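Local coordinates for Dmd discriminator of mRNA degradation (Enterobacteria phage RB69, PDB 5I8J), which acts as a phage antitoxin that interacts with the bacterial toxin RnlA, probably blocking its degradation of mRNA, at residues Ala41-Leu47 / Glu59-Arg63. Sequence-based numbering, arbitrary orientation.
Sequences AEVNNAL and EADFR
Residues 41-47 finish a helix and start a strand; Glu59-Asp61 end its antiparallel partner, which Phe62-Arg63 leave. Asn45, a residue type that tolerates positive phi (phi/psi 46/52), reverses the chain in a Schellman motif, with Ala46 N to Ala41 O at 2.9 Å and Asn45 N to Glu42 O at 3.2 Å. Leu47 and Asp61 form a non-hydrogen-bonded pair (CA-CA 4.0 Å); beyond it Phe62 N donates to Ala46 O (2.8 Å). Small Ala41 lets the strand come close: its CB lies 4.0 Å from Ala60 CB and 3.6 Å from Phe62 CD1. The Phe62 ring receives Glu42 CB on its face, a CH-pi contact 4.0 Å from the centroid. One water bridges Asn45 OD1 and Phe62 O. Asp61 OD1 accepts from Arg63 N (3.0 Å), an Asx turn, while Arg63 NE and NH2 reach Asp61 OD1 and OD2 (both 3.0 Å), a two-pronged salt bridge holding a guanidinium face over Leu47 CB. The contact closes the open end of hairpin 46-52/55-61: Ala60 and Phe62 touch helix 30-44 at Thr37 and Val38, and Leu47 is backbone hydrogen-bonded to Trp13 of strand 6-14.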
loop_
_atom_site.group_PDB
_atom_site.type_symbol
_atom_site.label_atom_id
_atom_site.label_comp_id
_atom_site.label_asym_id
_atom_site.label_seq_id
_atom_site.Cartn_x
_atom_site.Cartn_y
_atom_site.Cartn_z
ATOM N N ALA A 41 -4.818 -12.953 2.874
ATOM C CA ALA A 41 -3.543 -13.516 2.468
ATOM C C ALA A 41 -3.727 -14.976 2.078
ATOM O O ALA A 41 -3.215 -15.422 1.051
ATOM C CB ALA A 41 -2.517 -13.367 3.575
ATOM N N GLU A 42 -4.499 -15.714 2.875
ATOM C CA GLU A 42 -4.623 -17.153 2.663
ATOM C C GLU A 42 -5.394 -17.460 1.384
ATOM O O GLU A 42 -4.965 -18.293 0.583
ATOM C CB GLU A 42 -5.301 -17.837 3.854
ATOM C CG GLU A 42 -5.300 -19.346 3.704
ATOM C CD GLU A 42 -5.763 -20.074 4.949
ATOM O OE1 GLU A 42 -6.725 -19.603 5.599
ATOM O OE2 GLU A 42 -5.146 -21.123 5.268
ATOM N N VAL A 43 -6.524 -16.782 1.193
ATOM C CA VAL A 43 -7.337 -16.965 -0.013
ATOM C C VAL A 43 -6.511 -16.700 -1.275
ATOM O O VAL A 43 -6.666 -17.376 -2.295
ATOM C CB VAL A 43 -8.570 -16.041 0.007
ATOM C CG1 VAL A 43 -9.264 -16.008 -1.352
ATOM C CG2 VAL A 43 -9.543 -16.491 1.080
ATOM N N ASN A 44 -5.606 -15.733 -1.187
ATOM C CA ASN A 44 -4.866 -15.301 -2.361
ATOM C C ASN A 44 -3.466 -15.882 -2.474
ATOM O O ASN A 44 -2.726 -15.538 -3.404
ATOM C CB ASN A 44 -4.811 -13.771 -2.378
ATOM C CG ASN A 44 -6.146 -13.159 -2.775
ATOM O OD1 ASN A 44 -6.568 -13.287 -3.920
ATOM N ND2 ASN A 44 -6.818 -12.505 -1.828
ATOM N N ASN A 45 -3.112 -16.770 -1.548
ATOM C CA ASN A 45 -1.748 -17.294 -1.460
ATOM C C ASN A 45 -0.740 -16.154 -1.557
ATOM O O ASN A 45 0.179 -16.186 -2.370
ATOM C CB ASN A 45 -1.494 -18.328 -2.552
ATOM C CG ASN A 45 -2.345 -19.567 -2.377
ATOM O OD1 ASN A 45 -2.071 -20.391 -1.512
ATOM N ND2 ASN A 45 -3.384 -19.702 -3.194
ATOM N N ALA A 46 -0.939 -15.141 -0.722
ATOM C CA ALA A 46 -0.239 -13.878 -0.879
ATOM C C ALA A 46 0.378 -13.382 0.425
ATOM O O ALA A 46 0.077 -13.883 1.509
ATOM C CB ALA A 46 -1.207 -12.820 -1.437
ATOM N N LEU A 47 1.256 -12.402 0.296
ATOM C CA LEU A 47 1.705 -11.597 1.421
ATOM C C LEU A 47 0.771 -10.409 1.484
ATOM O O LEU A 47 0.600 -9.720 0.489
ATOM C CB LEU A 47 3.153 -11.136 1.231
ATOM C CG LEU A 47 3.638 -9.979 2.109
ATOM C CD1 LEU A 47 3.708 -10.400 3.572
ATOM C CD2 LEU A 47 4.987 -9.463 1.630
ATOM N N GLU A 59 0.732 -8.020 9.321
ATOM C CA GLU A 59 0.898 -8.646 8.019
ATOM C C GLU A 59 0.894 -10.155 8.141
ATOM O O GLU A 59 1.185 -10.692 9.211
ATOM C CB GLU A 59 2.183 -8.172 7.341
ATOM C CG GLU A 59 3.454 -8.557 8.043
ATOM C CD GLU A 59 4.631 -7.754 7.519
ATOM O OE1 GLU A 59 4.835 -7.763 6.287
ATOM O OE2 GLU A 59 5.328 -7.090 8.324
ATOM N N ALA A 60 0.543 -10.818 7.042
ATOM C CA ALA A 60 0.471 -12.279 6.992
ATOM C C ALA A 60 0.998 -12.741 5.647
ATOM O O ALA A 60 0.643 -12.181 4.618
ATOM C CB ALA A 60 -0.960 -12.762 7.209
ATOM N N ASP A 61 1.848 -13.762 5.650
ATOM C CA ASP A 61 2.479 -14.209 4.412
ATOM C C ASP A 61 2.099 -15.652 4.119
ATOM O O ASP A 61 2.584 -16.580 4.778
ATOM C CB ASP A 61 3.999 -14.077 4.501
ATOM C CG ASP A 61 4.693 -14.327 3.165
ATOM O OD1 ASP A 61 4.013 -14.677 2.187
ATOM O OD2 ASP A 61 5.934 -14.193 3.100
ATOM N N PHE A 62 1.253 -15.840 3.115
ATOM C CA PHE A 62 0.851 -17.178 2.715
ATOM C C PHE A 62 1.372 -17.553 1.328
ATOM O O PHE A 62 0.771 -18.353 0.625
ATOM C CB PHE A 62 -0.671 -17.297 2.770
ATOM C CG PHE A 62 -1.192 -17.474 4.165
ATOM C CD1 PHE A 62 -1.296 -16.392 5.021
ATOM C CD2 PHE A 62 -1.553 -18.731 4.628
ATOM C CE1 PHE A 62 -1.761 -16.548 6.313
ATOM C CE2 PHE A 62 -2.014 -18.902 5.923
ATOM C CZ PHE A 62 -2.115 -17.810 6.768
ATOM N N ARG A 63 2.510 -16.997 0.940
ATOM C CA ARG A 63 3.068 -17.335 -0.363
ATOM C C ARG A 63 3.726 -18.716 -0.335
ATOM O O ARG A 63 3.956 -19.327 -1.380
ATOM C CB ARG A 63 4.065 -16.275 -0.812
ATOM C CG ARG A 63 3.408 -14.946 -1.160
ATOM C CD ARG A 63 4.472 -13.905 -1.465
ATOM N NE ARG A 63 5.305 -13.639 -0.297
ATOM C CZ ARG A 63 6.343 -12.804 -0.290
ATOM N NH1 ARG A 63 6.683 -12.132 -1.387
ATOM N NH2 ARG A 63 7.044 -12.643 0.822
HETATM O O HOH W 1 0.892 -20.896 -0.987
#